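Local atomic coordinates of polyguluronate lyase (PDB entry 1UAI), a protein that probably cleaves poly(alpha-L-guluronate), the guluronate-rich part of alginate, as a polysaccharide lyase with a jellyroll beta-sandwich fold. Residues 100-105 with 150-155. Numbering follows the deposited sequence.
Sequences REAFNH and SDYKLN
In this jellyroll beta-sandwich, the loop from strand 144-149 of one sheet to strand 158-165 of the other passes the end of strand 95-105, where Phe103 and Asn104 meet Tyr152, Leu154 and Asn155. Both backbone polar groups of Phe103 are taken by the loop. Phe103 N donates to Tyr152 OH (3.0 Å, 159° at the hydrogen), and Phe103 O accepts from Asn155 N at 2.8 Å. With CG anti to the backbone N (chi1 177°), the ring of Tyr152 extends from the loop toward the strand. Its hydroxyl is also hydrogen-bonded to Thr156 O, so the phenol ties the strand to its own loop. The ring of Phe103 turns its edge to the face of Tyr152 in an offset T-shaped stack, planes at 86° and centroids 5.5 Å apart; Leu130 packs against both residues. Leu154 lays CD2 against Phe103 O at 3.4 Å. Farther along, Asn104 ND2 reaches Asn155 OD1 (2.9 Å) in the plane of that carbonyl, OD1 sitting somewhat out of the Asn104 amide plane; the side chains cross at about a right angle, their amides nearly coplanar. Asn104 OD1 is held by Ser215 and Gln213. Asn104 and His105 form a classic beta bulge opposite Gln213 of strand 211-223. The contact as a whole is a loop joining the two sheets, pinned to a strand end, in a jellyroll beta-sandwich.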
ATOM      1  N   ARG A 100       5.386  -8.900  -2.053  1.00  5.41           N
ATOM      2  CA  ARG A 100       4.530 -10.071  -2.151  1.00  5.22           C
ATOM      3  C   ARG A 100       3.399  -9.794  -1.188  1.00  4.76           C
ATOM      4  O   ARG A 100       3.633  -9.540  -0.007  1.00  5.47           O
ATOM      5  CB  ARG A 100       5.268 -11.345  -1.748  1.00  7.43           C
ATOM      6  CG  ARG A 100       6.277 -11.793  -2.780  1.00  9.59           C
ATOM      7  CD  ARG A 100       6.955 -13.087  -2.388  1.00 12.70           C
ATOM      8  NE  ARG A 100       8.079 -13.369  -3.273  1.00 15.92           N
ATOM      9  CZ  ARG A 100       8.932 -14.371  -3.102  1.00 15.88           C
ATOM     10  NH1 ARG A 100       8.789 -15.195  -2.073  1.00 18.39           N
ATOM     11  NH2 ARG A 100       9.933 -14.541  -3.954  1.00 17.70           N
ATOM     12  N   GLU A 101       2.172  -9.818  -1.691  1.00  4.90           N
ATOM     13  CA  GLU A 101       1.033  -9.543  -0.838  1.00  4.73           C
ATOM     14  C   GLU A 101      -0.196 -10.281  -1.316  1.00  4.89           C
ATOM     15  O   GLU A 101      -0.210 -10.883  -2.393  1.00  5.08           O
ATOM     16  CB  GLU A 101       0.730  -8.038  -0.817  1.00  6.69           C
ATOM     17  CG  GLU A 101       0.231  -7.480  -2.148  1.00  7.16           C
ATOM     18  CD  GLU A 101      -0.066  -5.985  -2.097  1.00  6.31           C
ATOM     19  OE1 GLU A 101       0.500  -5.294  -1.220  1.00  6.69           O
ATOM     20  OE2 GLU A 101      -0.849  -5.492  -2.939  1.00  6.69           O
ATOM     21  N   ALA A 102      -1.226 -10.236  -0.485  1.00  4.98           N
ATOM     22  CA  ALA A 102      -2.502 -10.838  -0.811  1.00  4.95           C
ATOM     23  C   ALA A 102      -3.583  -9.907  -0.287  1.00  5.11           C
ATOM     24  O   ALA A 102      -3.432  -9.310   0.783  1.00  5.31           O
ATOM     25  CB  ALA A 102      -2.638 -12.210  -0.156  1.00  6.03           C
ATOM     26  N   PHE A 103      -4.652  -9.750  -1.061  1.00  4.85           N
ATOM     27  CA  PHE A 103      -5.790  -8.944  -0.633  1.00  5.06           C
ATOM     28  C   PHE A 103      -6.647  -9.971   0.115  1.00  4.85           C
ATOM     29  O   PHE A 103      -6.977 -11.022  -0.442  1.00  6.00           O
ATOM     30  CB  PHE A 103      -6.550  -8.393  -1.843  1.00  4.51           C
ATOM     31  CG  PHE A 103      -5.780  -7.367  -2.637  1.00  4.32           C
ATOM     32  CD1 PHE A 103      -5.794  -6.023  -2.272  1.00  5.09           C
ATOM     33  CD2 PHE A 103      -5.049  -7.746  -3.760  1.00  4.48           C
ATOM     34  CE1 PHE A 103      -5.093  -5.071  -3.016  1.00  5.01           C
ATOM     35  CE2 PHE A 103      -4.345  -6.803  -4.508  1.00  5.59           C
ATOM     36  CZ  PHE A 103      -4.369  -5.465  -4.135  1.00  6.04           C
ATOM     37  N   ASN A 104      -7.001  -9.673   1.363  1.00  5.49           N
ATOM     38  CA  ASN A 104      -7.770 -10.610   2.186  1.00  5.94           C
ATOM     39  C   ASN A 104      -9.241 -10.289   2.379  1.00  6.27           C
ATOM     40  O   ASN A 104     -10.051 -11.190   2.599  1.00  7.07           O
ATOM     41  CB  ASN A 104      -7.189 -10.699   3.603  1.00  6.03           C
ATOM     42  CG  ASN A 104      -5.697 -10.923   3.634  1.00  5.95           C
ATOM     43  OD1 ASN A 104      -4.970 -10.166   4.283  1.00  6.26           O
ATOM     44  ND2 ASN A 104      -5.229 -11.971   2.965  1.00  6.89           N
ATOM     45  N   HIS A 105      -9.588  -9.012   2.315  1.00  5.83           N
ATOM     46  CA  HIS A 105     -10.954  -8.609   2.600  1.00  6.36           C
ATOM     47  C   HIS A 105     -11.263  -7.317   1.869  1.00  5.62           C
ATOM     48  O   HIS A 105     -10.387  -6.470   1.696  1.00  5.79           O
ATOM     49  CB  HIS A 105     -11.061  -8.410   4.117  1.00  7.17           C
ATOM     50  CG  HIS A 105     -12.429  -8.628   4.683  1.00  7.18           C
ATOM     51  ND1 HIS A 105     -13.385  -7.637   4.728  1.00  7.72           N
ATOM     52  CD2 HIS A 105     -12.982  -9.712   5.276  1.00  8.61           C
ATOM     53  CE1 HIS A 105     -14.466  -8.100   5.329  1.00  8.87           C
ATOM     54  NE2 HIS A 105     -14.248  -9.356   5.672  1.00  9.72           N
ATOM     55  N   SER A 150      -9.172 -10.790 -14.119  1.00  5.46           N
ATOM     56  CA  SER A 150     -10.538 -10.622 -13.638  1.00  5.44           C
ATOM     57  C   SER A 150     -10.846 -11.814 -12.738  1.00  5.35           C
ATOM     58  O   SER A 150     -11.979 -11.997 -12.290  1.00  6.12           O
ATOM     59  CB  SER A 150     -11.516 -10.603 -14.814  1.00  6.29           C
ATOM     60  OG  SER A 150     -11.427 -11.803 -15.564  1.00  7.34           O
ATOM     61  N   ASP A 151      -9.818 -12.610 -12.463  1.00  5.46           N
ATOM     62  CA  ASP A 151      -9.966 -13.805 -11.650  1.00  5.98           C
ATOM     63  C   ASP A 151      -9.042 -13.819 -10.431  1.00  5.98           C
ATOM     64  O   ASP A 151      -8.465 -14.854 -10.092  1.00  7.30           O
ATOM     65  CB  ASP A 151      -9.722 -15.031 -12.545  1.00  7.47           C
ATOM     66  CG  ASP A 151     -10.105 -16.343 -11.885  1.00  9.19           C
ATOM     67  OD1 ASP A 151     -11.087 -16.376 -11.115  1.00  9.21           O
ATOM     68  OD2 ASP A 151      -9.429 -17.357 -12.161  1.00 13.27           O
ATOM     69  N   TYR A 152      -8.890 -12.668  -9.775  1.00  6.15           N
ATOM     70  CA  TYR A 152      -8.060 -12.609  -8.576  1.00  6.06           C
ATOM     71  C   TYR A 152      -8.883 -13.172  -7.426  1.00  6.20           C
ATOM     72  O   TYR A 152      -9.986 -12.698  -7.147  1.00  7.03           O
ATOM     73  CB  TYR A 152      -7.642 -11.181  -8.216  1.00  6.00           C
ATOM     74  CG  TYR A 152      -6.848 -11.170  -6.929  1.00  5.83           C
ATOM     75  CD1 TYR A 152      -5.513 -11.581  -6.911  1.00  6.14           C
ATOM     76  CD2 TYR A 152      -7.467 -10.893  -5.709  1.00  5.84           C
ATOM     77  CE1 TYR A 152      -4.820 -11.726  -5.711  1.00  6.51           C
ATOM     78  CE2 TYR A 152      -6.783 -11.039  -4.504  1.00  5.47           C
ATOM     79  CZ  TYR A 152      -5.465 -11.460  -4.513  1.00  5.58           C
ATOM     80  OH  TYR A 152      -4.811 -11.650  -3.316  1.00  5.76           O
ATOM     81  N   LYS A 153      -8.332 -14.172  -6.752  1.00  6.27           N
ATOM     82  CA  LYS A 153      -9.017 -14.819  -5.645  1.00  6.95           C
ATOM     83  C   LYS A 153      -8.458 -14.340  -4.313  1.00  6.52           C
ATOM     84  O   LYS A 153      -7.249 -14.377  -4.090  1.00  6.06           O
ATOM     85  CB  LYS A 153      -8.874 -16.334  -5.793  1.00  8.09           C
ATOM     86  CG  LYS A 153      -9.403 -16.813  -7.140  1.00  9.73           C
ATOM     87  CD  LYS A 153      -9.048 -18.254  -7.446  1.00 11.14           C
ATOM     88  CE  LYS A 153      -9.586 -18.646  -8.817  1.00 11.70           C
ATOM     89  NZ  LYS A 153      -9.216 -20.032  -9.203  1.00 13.95           N
ATOM     90  N   LEU A 154      -9.342 -13.876  -3.436  1.00  6.52           N
ATOM     91  CA  LEU A 154      -8.915 -13.383  -2.136  1.00  6.96           C
ATOM     92  C   LEU A 154      -7.985 -14.363  -1.437  1.00  6.86           C
ATOM     93  O   LEU A 154      -8.169 -15.582  -1.499  1.00  6.85           O
ATOM     94  CB  LEU A 154     -10.126 -13.088  -1.244  1.00  9.17           C
ATOM     95  CG  LEU A 154     -11.001 -11.895  -1.643  1.00  9.81           C
ATOM     96  CD1 LEU A 154     -12.138 -11.749  -0.643  1.00 12.34           C
ATOM     97  CD2 LEU A 154     -10.164 -10.624  -1.684  1.00 11.68           C
ATOM     98  N   ASN A 155      -6.973 -13.794  -0.789  1.00  6.58           N
ATOM     99  CA  ASN A 155      -5.961 -14.525  -0.039  1.00  7.02           C
ATOM    100  C   ASN A 155      -4.878 -15.173  -0.887  1.00  7.62           C
ATOM    101  O   ASN A 155      -4.034 -15.903  -0.372  1.00  9.85           O
ATOM    102  CB  ASN A 155      -6.621 -15.558   0.877  1.00  7.83           C
ATOM    103  CG  ASN A 155      -7.604 -14.919   1.832  1.00  8.26           C
ATOM    104  OD1 ASN A 155      -7.315 -13.879   2.428  1.00  8.05           O
ATOM    105  ND2 ASN A 155      -8.772 -15.529   1.981  1.00 10.34           N
TER